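PDB 6WTF: B12-binding domain-containing protein from Kitasatospora setae, which probably transfers a methyl group to C2 of tryptophan, as a radical SAM family protein that binds cobalamin and a [4Fe-4S] cluster. Local coordinates for residues 4-9 / 37-42; 266-271 / 306-311; 410-415 / 473-478. All coordinates share one frame; numbering follows the deposited sequence.

Contact 1: 4-9 / 37-42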
# COMPACT_ATOMS: atom_id res chain seq x y z
N LEU A 4 3.42 22.57 -18.50
CA LEU A 4 3.46 22.50 -17.04
C LEU A 4 2.38 21.55 -16.54
O LEU A 4 1.19 21.74 -16.83
CB LEU A 4 3.27 23.89 -16.44
CG LEU A 4 3.14 23.96 -14.91
CD1 LEU A 4 4.36 23.36 -14.24
CD2 LEU A 4 2.92 25.40 -14.46
N VAL A 5 2.79 20.53 -15.79
CA VAL A 5 1.89 19.58 -15.14
C VAL A 5 2.03 19.74 -13.64
O VAL A 5 3.15 19.77 -13.12
CB VAL A 5 2.19 18.13 -15.56
CG1 VAL A 5 1.15 17.18 -14.96
CG2 VAL A 5 2.25 17.99 -17.07
N LEU A 6 0.90 19.83 -12.94
CA LEU A 6 0.90 19.85 -11.48
C LEU A 6 0.53 18.48 -10.94
O LEU A 6 -0.41 17.85 -11.43
CB LEU A 6 -0.08 20.90 -10.94
CG LEU A 6 -0.32 20.80 -9.43
CD1 LEU A 6 0.93 21.17 -8.63
CD2 LEU A 6 -1.52 21.65 -9.02
N LEU A 7 1.28 18.03 -9.94
CA LEU A 7 0.99 16.79 -9.22
C LEU A 7 0.76 17.12 -7.75
O LEU A 7 1.59 17.78 -7.12
CB LEU A 7 2.14 15.80 -9.37
CG LEU A 7 2.46 15.41 -10.81
CD1 LEU A 7 3.70 14.52 -10.86
CD2 LEU A 7 1.26 14.72 -11.45
N VAL A 8 -0.37 16.66 -7.21
CA VAL A 8 -0.76 16.94 -5.84
C VAL A 8 -0.70 15.65 -5.02
O VAL A 8 -1.13 14.59 -5.48
CB VAL A 8 -2.18 17.55 -5.78
CG1 VAL A 8 -2.59 17.78 -4.33
CG2 VAL A 8 -2.24 18.83 -6.57
N ASN A 9 -0.16 15.76 -3.80
CA ASN A 9 -0.21 14.67 -2.82
C ASN A 9 -1.23 15.03 -1.75
O ASN A 9 -0.97 15.92 -0.92
CB ASN A 9 1.17 14.44 -2.19
CG ASN A 9 1.17 13.30 -1.17
OD1 ASN A 9 0.43 12.32 -1.29
ND2 ASN A 9 2.01 13.43 -0.14
N GLU A 37 5.61 20.34 -11.24
CA GLU A 37 5.61 20.92 -9.91
C GLU A 37 4.73 20.07 -9.00
O GLU A 37 3.64 19.64 -9.40
CB GLU A 37 5.12 22.38 -9.93
CG GLU A 37 6.12 23.34 -10.59
CD GLU A 37 5.64 24.78 -10.62
OE1 GLU A 37 4.42 25.01 -10.64
OE2 GLU A 37 6.50 25.69 -10.63
N VAL A 38 5.21 19.82 -7.79
CA VAL A 38 4.52 18.98 -6.81
C VAL A 38 4.02 19.88 -5.69
O VAL A 38 4.79 20.68 -5.13
CB VAL A 38 5.44 17.88 -6.26
CG1 VAL A 38 4.71 17.04 -5.23
CG2 VAL A 38 5.98 17.01 -7.38
N LEU A 39 2.73 19.76 -5.36
CA LEU A 39 2.16 20.33 -4.15
C LEU A 39 1.91 19.18 -3.18
O LEU A 39 1.06 18.32 -3.43
CB LEU A 39 0.86 21.08 -4.43
CG LEU A 39 0.98 22.44 -5.12
CD1 LEU A 39 -0.40 23.06 -5.27
CD2 LEU A 39 1.92 23.36 -4.36
N ASP A 40 2.66 19.15 -2.09
CA ASP A 40 2.60 18.08 -1.11
C ASP A 40 1.87 18.61 0.12
O ASP A 40 2.39 19.48 0.83
CB ASP A 40 4.00 17.58 -0.76
CG ASP A 40 3.99 16.28 0.02
OD1 ASP A 40 2.90 15.74 0.32
OD2 ASP A 40 5.09 15.80 0.33
N LEU A 41 0.68 18.08 0.38
CA LEU A 41 -0.16 18.57 1.47
C LEU A 41 0.03 17.80 2.77
O LEU A 41 -0.64 18.11 3.75
CB LEU A 41 -1.63 18.53 1.05
CG LEU A 41 -1.95 19.22 -0.28
CD1 LEU A 41 -3.44 19.10 -0.61
CD2 LEU A 41 -1.51 20.70 -0.28
N THR A 42 0.93 16.80 2.79
CA THR A 42 1.12 15.99 3.99
C THR A 42 1.52 16.84 5.19
O THR A 42 1.08 16.59 6.32
CB THR A 42 2.18 14.91 3.73
OG1 THR A 42 1.81 14.17 2.56
CG2 THR A 42 2.28 13.95 4.92
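Leu7 pairs with Val38 in register midway along two parallel strands, 4-9 and 37-40, whose axes come within 4.7 Å and diverge by 20°. Leu7 N donates to Glu37 O and Leu7 O receives Leu39 N, both at 2.9 Å; Asn9 repeats the pattern with Leu39 O and Leu41 N, carrying the ladder past Asp40. Leu6, Val8, Glu37 and Leu39 share one face. With CG anti to the backbone N (chi1 169°), Leu6 leans over the neighbouring strand, placing CD1 3.7 Å from Leu39 CG. Helix 48-58 packs on both leucines, so bulky apolar residues suit this layer, while Leu22 of helix 20-31 touches Leu7, Asn9 and Val38 on the other face. The extended Glu37 chain passes at a slant over Leu4, OE1 lying 4.0 Å from Leu4 CD1; a buried acid is probably tolerable here, since OE1 has a hydrogen bond from Tyr55 and a salt bridge to Arg59. Strand 4-9, helix 20-31 and strand 35-40 form a beta-alpha-beta crossover of the Rossmann-like cobalamin-binding domain. At the C-terminal end, Asn9 ND2 is modelled in a hydrogen bond to Asp40 OD1 at 2.5 Å, a length short enough to be doubtful, arriving from above the carboxylate plane, with amide and carboxylate turned 45° apart. Thr42 OG1 binds the carbonyl of Asn11, a cobalamin-binding residue.

Contact 2: 266-271 / 306-311. With TRP (tryptophan), chain F; SA8 (S-5'-azamethionine-5'-deoxyadenosine), chain E.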
# COMPACT_ATOMS: atom_id res chain seq x y z
N ASP A 266 17.55 4.09 6.03
CA ASP A 266 16.49 3.09 6.20
C ASP A 266 15.58 3.12 4.98
O ASP A 266 14.81 4.07 4.79
CB ASP A 266 15.70 3.36 7.48
CG ASP A 266 16.52 3.10 8.72
OD1 ASP A 266 16.64 1.93 9.13
OD2 ASP A 266 17.07 4.08 9.27
N GLN A 267 15.65 2.08 4.15
CA GLN A 267 14.90 2.04 2.90
C GLN A 267 13.97 0.83 2.90
O GLN A 267 14.41 -0.31 3.05
CB GLN A 267 15.85 2.01 1.70
CG GLN A 267 16.77 3.23 1.63
CD GLN A 267 17.74 3.19 0.45
OE1 GLN A 267 17.58 2.38 -0.47
NE2 GLN A 267 18.75 4.05 0.48
N HIS A 268 12.68 1.09 2.72
CA HIS A 268 11.67 0.04 2.68
C HIS A 268 11.36 -0.29 1.23
O HIS A 268 11.04 0.61 0.44
CB HIS A 268 10.40 0.46 3.41
CG HIS A 268 9.53 -0.68 3.83
ND1 HIS A 268 8.98 -1.57 2.93
CD2 HIS A 268 9.11 -1.08 5.05
CE1 HIS A 268 8.27 -2.47 3.58
NE2 HIS A 268 8.33 -2.20 4.87
N THR A 269 11.47 -1.57 0.87
CA THR A 269 11.11 -1.96 -0.49
C THR A 269 9.61 -1.79 -0.68
O THR A 269 8.82 -1.94 0.25
CB THR A 269 11.52 -3.40 -0.78
OG1 THR A 269 10.86 -4.29 0.13
CG2 THR A 269 13.02 -3.54 -0.67
N THR A 270 9.23 -1.41 -1.90
CA THR A 270 7.83 -1.17 -2.23
C THR A 270 7.31 -2.19 -3.23
O THR A 270 6.27 -1.96 -3.86
CB THR A 270 7.63 0.25 -2.74
OG1 THR A 270 8.37 0.45 -3.94
CG2 THR A 270 8.09 1.26 -1.69
N ASP A 271 8.01 -3.31 -3.40
CA ASP A 271 7.48 -4.41 -4.18
C ASP A 271 6.26 -5.00 -3.49
O ASP A 271 6.06 -4.85 -2.28
CB ASP A 271 8.53 -5.51 -4.34
CG ASP A 271 9.81 -5.01 -4.97
OD1 ASP A 271 9.80 -3.94 -5.60
OD2 ASP A 271 10.84 -5.70 -4.83
N TRP A 306 14.64 -2.69 4.59
CA TRP A 306 13.46 -3.29 5.17
C TRP A 306 12.56 -3.78 4.05
O TRP A 306 12.33 -3.05 3.08
CB TRP A 306 12.72 -2.30 6.07
CG TRP A 306 13.61 -1.66 7.10
CD1 TRP A 306 14.40 -0.55 6.93
CD2 TRP A 306 13.83 -2.10 8.45
NE1 TRP A 306 15.08 -0.28 8.09
CE2 TRP A 306 14.76 -1.21 9.03
CE3 TRP A 306 13.34 -3.16 9.21
CZ2 TRP A 306 15.19 -1.34 10.35
CZ3 TRP A 306 13.77 -3.29 10.52
CH2 TRP A 306 14.69 -2.39 11.08
N VAL A 307 12.06 -5.02 4.16
CA VAL A 307 11.43 -5.70 3.03
C VAL A 307 10.14 -6.38 3.45
O VAL A 307 9.88 -6.63 4.63
CB VAL A 307 12.38 -6.73 2.39
CG1 VAL A 307 13.62 -6.06 1.82
CG2 VAL A 307 12.77 -7.81 3.40
N TYR A 308 9.31 -6.66 2.44
CA TYR A 308 8.16 -7.55 2.54
C TYR A 308 8.52 -8.90 1.94
O TYR A 308 9.19 -8.96 0.91
CB TYR A 308 6.94 -6.98 1.81
CG TYR A 308 6.07 -6.03 2.61
CD1 TYR A 308 5.77 -6.27 3.94
CD2 TYR A 308 5.54 -4.89 2.01
CE1 TYR A 308 4.97 -5.39 4.66
CE2 TYR A 308 4.74 -4.02 2.72
CZ TYR A 308 4.46 -4.27 4.04
OH TYR A 308 3.66 -3.39 4.73
N CYS A 309 8.08 -9.97 2.58
CA CYS A 309 8.30 -11.30 2.04
C CYS A 309 7.09 -12.19 2.28
O CYS A 309 6.30 -11.96 3.20
CB CYS A 309 9.55 -11.98 2.64
SG CYS A 309 11.14 -11.48 1.92
N GLN A 310 6.94 -13.18 1.42
CA GLN A 310 6.10 -14.34 1.67
C GLN A 310 6.96 -15.44 2.26
O GLN A 310 8.19 -15.42 2.12
CB GLN A 310 5.44 -14.80 0.37
CG GLN A 310 4.27 -13.94 -0.04
CD GLN A 310 3.14 -13.99 0.95
OE1 GLN A 310 2.48 -15.02 1.11
NE2 GLN A 310 2.91 -12.89 1.65
N PRO A 311 6.36 -16.42 2.94
CA PRO A 311 7.17 -17.46 3.60
C PRO A 311 8.05 -18.24 2.64
O PRO A 311 9.09 -18.76 3.06
CB PRO A 311 6.12 -18.35 4.27
CG PRO A 311 4.95 -17.44 4.48
CD PRO A 311 4.93 -16.57 3.26
N TRP F . 1.16 -4.66 8.90
CA TRP F . 1.76 -3.86 7.84
C TRP F . 3.26 -3.72 8.06
O TRP F . 4.00 -3.31 7.16
CB TRP F . 1.10 -2.47 7.76
CG TRP F . -0.40 -2.52 7.74
CD1 TRP F . -1.24 -2.25 8.77
CD2 TRP F . -1.24 -2.85 6.62
NE1 TRP F . -2.55 -2.40 8.38
CE2 TRP F . -2.57 -2.77 7.06
CE3 TRP F . -0.98 -3.22 5.29
CZ2 TRP F . -3.66 -3.04 6.22
CZ3 TRP F . -2.06 -3.49 4.46
CH2 TRP F . -3.38 -3.39 4.93
OXT TRP F . 3.75 -4.02 9.15
N SA8 E . 2.40 -6.40 -0.25
CA SA8 E . 1.56 -6.81 0.89
C SA8 E . 0.81 -5.61 1.46
O SA8 E . -0.36 -5.93 1.91
OXT SA8 E . 1.28 -4.48 1.47
CB SA8 E . 2.40 -7.50 2.02
CG SA8 E . 1.57 -8.48 2.83
ND SA8 E . 0.67 -7.84 3.80
CE SA8 E . 1.43 -7.03 4.76
C5' SA8 E . -0.23 -8.80 4.42
C4' SA8 E . -1.13 -8.18 5.47
O4' SA8 E . -1.85 -7.06 4.90
C3' SA8 E . -2.24 -9.12 5.94
O3' SA8 E . -1.77 -10.02 6.93
C2' SA8 E . -3.27 -8.13 6.49
O2' SA8 E . -2.96 -7.77 7.83
C1' SA8 E . -3.10 -6.92 5.56
N9 SA8 E . -4.14 -6.79 4.54
C8 SA8 E . -3.99 -6.81 3.18
N7 SA8 E . -5.11 -6.69 2.52
C5 SA8 E . -6.08 -6.58 3.51
C6 SA8 E . -7.47 -6.41 3.47
N6 SA8 E . -8.19 -6.39 2.34
N1 SA8 E . -8.13 -6.30 4.65
C2 SA8 E . -7.43 -6.36 5.78
N3 SA8 E . -6.11 -6.52 5.94
C4 SA8 E . -5.49 -6.63 4.77
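Trp306 and Asp266 lie side by side, the indole NE1 giving a 2.9 Å hydrogen bond to Asp266 OD1 almost in the ring plane and on the anti lone pair of that oxygen. The other oxygen, OD2, is held by Thr544, Tyr213 and Arg304, so this buried acid has partners on both atoms. Close packing continues where the parallel strands pair at His268 and Trp306. Trp306 N donates to Gln267 O and Trp306 O receives Thr269 N, each at 2.8 Å. The same Trp306 O sits over one face of the His268 imidazole, whose rotation is fixed by a bond from His268 ND1 to Thr269 O of 2.7 Å. Thr269 has OG1 between its backbone N and carbonyl carbon (chi1 60°), leaving CG2 to press on Val307 CG1 at 3.6 Å.

Beyond Thr269 the segments part, and contact thins to a single aromatic: Asp271 O comes only to 4.3 Å from Tyr308 CD2. This looser end is lined by ligands as well as by His268, and cobalamin touches each of residues 268-271. The edge of His268 meets one face of Tyr308 in a T-shaped pair, centroids 5.1 Å apart, while CB of the bound aza analogue of SAM lies 3.9 Å above the centre of the opposite face. Tyr308 OH gives a very short hydrogen bond to the carboxylate O of the bound tryptophan. Replacing Tyr308 by alanine is likely to leave that carboxylate oxygen without this donor and remove the ring from between His268 and the analogue. Presenting such side chains from the C-terminal ends of strands to substrate and cofactor is typical of the radical SAM partial barrel.

Contact 3: 410-415 / 473-478. With SA8 (S-5'-azamethionine-5'-deoxyadenosine), chain E.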
# COMPACT_ATOMS: atom_id res chain seq x y z
N GLY A 410 -10.49 -9.50 10.79
CA GLY A 410 -11.49 -8.97 9.88
C GLY A 410 -10.88 -8.56 8.55
O GLY A 410 -9.75 -8.06 8.47
N LEU A 411 -11.67 -8.71 7.49
CA LEU A 411 -11.22 -8.50 6.13
C LEU A 411 -12.02 -7.38 5.48
O LEU A 411 -13.25 -7.41 5.49
CB LEU A 411 -11.36 -9.78 5.31
CG LEU A 411 -11.03 -9.61 3.83
CD1 LEU A 411 -9.52 -9.49 3.66
CD2 LEU A 411 -11.59 -10.76 3.00
N ARG A 412 -11.31 -6.41 4.90
CA ARG A 412 -11.96 -5.39 4.08
C ARG A 412 -12.15 -5.91 2.66
O ARG A 412 -11.21 -6.43 2.05
CB ARG A 412 -11.13 -4.11 4.08
CG ARG A 412 -11.36 -3.23 5.30
CD ARG A 412 -12.49 -2.25 5.03
NE ARG A 412 -12.13 -1.32 3.96
CZ ARG A 412 -12.78 -1.24 2.80
NH1 ARG A 412 -13.82 -2.02 2.55
NH2 ARG A 412 -12.38 -0.36 1.90
N LEU A 413 -13.36 -5.78 2.14
CA LEU A 413 -13.69 -6.30 0.82
C LEU A 413 -13.48 -5.23 -0.25
O LEU A 413 -13.72 -4.05 -0.01
CB LEU A 413 -15.13 -6.79 0.77
CG LEU A 413 -15.42 -8.02 1.64
CD1 LEU A 413 -16.87 -8.42 1.47
CD2 LEU A 413 -14.49 -9.16 1.29
N PHE A 414 -13.00 -5.66 -1.41
CA PHE A 414 -12.71 -4.80 -2.55
C PHE A 414 -13.18 -5.48 -3.82
O PHE A 414 -13.18 -6.72 -3.90
CB PHE A 414 -11.21 -4.48 -2.64
CG PHE A 414 -10.74 -3.48 -1.62
CD1 PHE A 414 -10.25 -3.90 -0.40
CD2 PHE A 414 -10.80 -2.13 -1.89
CE1 PHE A 414 -9.82 -2.97 0.55
CE2 PHE A 414 -10.38 -1.20 -0.96
CZ PHE A 414 -9.89 -1.62 0.26
N PRO A 415 -13.56 -4.71 -4.84
CA PRO A 415 -14.21 -5.32 -6.02
C PRO A 415 -13.35 -6.32 -6.76
O PRO A 415 -13.88 -7.27 -7.34
CB PRO A 415 -14.56 -4.11 -6.89
CG PRO A 415 -13.67 -3.02 -6.43
CD PRO A 415 -13.48 -3.25 -4.96
N LEU A 473 -18.17 0.95 4.21
CA LEU A 473 -17.00 0.16 3.84
C LEU A 473 -17.26 -1.29 4.22
O LEU A 473 -17.36 -1.62 5.41
CB LEU A 473 -15.75 0.72 4.52
CG LEU A 473 -15.11 1.96 3.87
CD1 LEU A 473 -16.03 3.17 3.91
CD2 LEU A 473 -13.78 2.29 4.51
N VAL A 474 -17.39 -2.15 3.22
CA VAL A 474 -17.88 -3.51 3.43
C VAL A 474 -16.75 -4.40 3.93
O VAL A 474 -15.65 -4.40 3.35
CB VAL A 474 -18.49 -4.07 2.14
CG1 VAL A 474 -18.94 -5.50 2.35
CG2 VAL A 474 -19.66 -3.20 1.68
N CYS A 475 -17.01 -5.14 5.00
CA CYS A 475 -16.05 -6.09 5.56
C CYS A 475 -16.64 -7.49 5.61
O CYS A 475 -17.85 -7.69 5.51
CB CYS A 475 -15.60 -5.66 6.96
SG CYS A 475 -14.79 -4.04 7.00
N TYR A 476 -15.75 -8.47 5.77
CA TYR A 476 -16.14 -9.84 6.05
C TYR A 476 -15.54 -10.27 7.38
O TYR A 476 -14.35 -10.03 7.63
CB TYR A 476 -15.71 -10.80 4.93
CG TYR A 476 -16.05 -12.25 5.21
CD1 TYR A 476 -17.29 -12.77 4.87
CD2 TYR A 476 -15.13 -13.10 5.82
CE1 TYR A 476 -17.60 -14.10 5.12
CE2 TYR A 476 -15.43 -14.42 6.08
CZ TYR A 476 -16.66 -14.92 5.72
OH TYR A 476 -16.96 -16.24 5.99
N PHE A 477 -16.37 -10.85 8.24
CA PHE A 477 -15.96 -11.50 9.47
C PHE A 477 -16.56 -12.89 9.49
O PHE A 477 -17.77 -13.04 9.28
CB PHE A 477 -16.43 -10.72 10.70
CG PHE A 477 -15.74 -9.40 10.90
CD1 PHE A 477 -16.18 -8.26 10.24
CD2 PHE A 477 -14.68 -9.29 11.79
CE1 PHE A 477 -15.56 -7.04 10.44
CE2 PHE A 477 -14.06 -8.07 12.00
CZ PHE A 477 -14.50 -6.95 11.32
N SER A 478 -15.73 -13.89 9.73
CA SER A 478 -16.22 -15.26 9.77
C SER A 478 -17.34 -15.41 10.79
O SER A 478 -17.14 -15.10 11.97
CB SER A 478 -15.10 -16.23 10.10
OG SER A 478 -15.64 -17.47 10.51
N SA8 E . 2.40 -6.40 -0.25
CA SA8 E . 1.56 -6.81 0.89
C SA8 E . 0.81 -5.61 1.46
O SA8 E . -0.36 -5.93 1.91
OXT SA8 E . 1.28 -4.48 1.47
CB SA8 E . 2.40 -7.50 2.02
CG SA8 E . 1.57 -8.48 2.83
ND SA8 E . 0.67 -7.84 3.80
CE SA8 E . 1.43 -7.03 4.76
C5' SA8 E . -0.23 -8.80 4.42
C4' SA8 E . -1.13 -8.18 5.47
O4' SA8 E . -1.85 -7.06 4.90
C3' SA8 E . -2.24 -9.12 5.94
O3' SA8 E . -1.77 -10.02 6.93
C2' SA8 E . -3.27 -8.13 6.49
O2' SA8 E . -2.96 -7.77 7.83
C1' SA8 E . -3.10 -6.92 5.56
N9 SA8 E . -4.14 -6.79 4.54
C8 SA8 E . -3.99 -6.81 3.18
N7 SA8 E . -5.11 -6.69 2.52
C5 SA8 E . -6.08 -6.58 3.51
C6 SA8 E . -7.47 -6.41 3.47
N6 SA8 E . -8.19 -6.39 2.34
N1 SA8 E . -8.13 -6.30 4.65
C2 SA8 E . -7.43 -6.36 5.78
N3 SA8 E . -6.11 -6.52 5.94
C4 SA8 E . -5.49 -6.63 4.77
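Leu411 and Tyr476 form an antiparallel hydrogen-bonded pair: Tyr476 N reaches Leu411 O at 2.7 Å, and Leu411 N returns a bond to Tyr476 O. Since Arg412 pairs with Cys475 without backbone hydrogen bonds, its peptide groups turn the other way, toward the adenine of the bound SAM aza analogue (SA8): Arg412 N donates to SA8 N1 (3.2 Å) and Arg412 O accepts from SA8 N6 (3.0 Å). Val474 O is gripped twice, by Leu413 N at 2.9 Å and by Arg412 NH1 at 3.1 Å, from opposite faces of its carbonyl plane. The arginine can double back because its chain bends at chi2 and chi3 (-90° and -64°); its NE makes a salt bridge with Asp72. Leu473 CB and Phe414 CE1 lie over opposite faces of the guanidinium, so that the flat group is sandwiched between carbons and its rotation restricted. Farther out, Leu413 CD1 packs 3.7 Å from Val474 CG1, with Ile423 of helix 418-427 against Leu413 and Leu436 touching both. Gly410 presents its CA to the face of Phe477, 3.5 Å from CE2, where a side chain would collide. Backbone recognition of the adenine edge at the C-terminal end of the sixth barrel strand is consistent with the radical SAM nucleoside site.

In the fold
From the N terminus, contact 1 closes first, joining the first two strands of the cobalamin-binding domain through helix 20-31. Contact 2 then closes a second beta-alpha-beta unit, through helix 278-294, in the radical SAM sheet. Contact 3 closes last, over 57 intervening residues, adding strand 475-476 antiparallel to strand 404-412 of that same sheet. The three follow in series, none enclosing or crossing another. Nearest atoms of contacts 1 and 2, like those of contacts 2 and 3, lie about 13 Å apart. Contacts 2 and 3 both touch the aza analogue of SAM, at opposite ends of the molecule; contact 1 lies in the cobalamin-binding domain, and cobalamin also reaches contact 2.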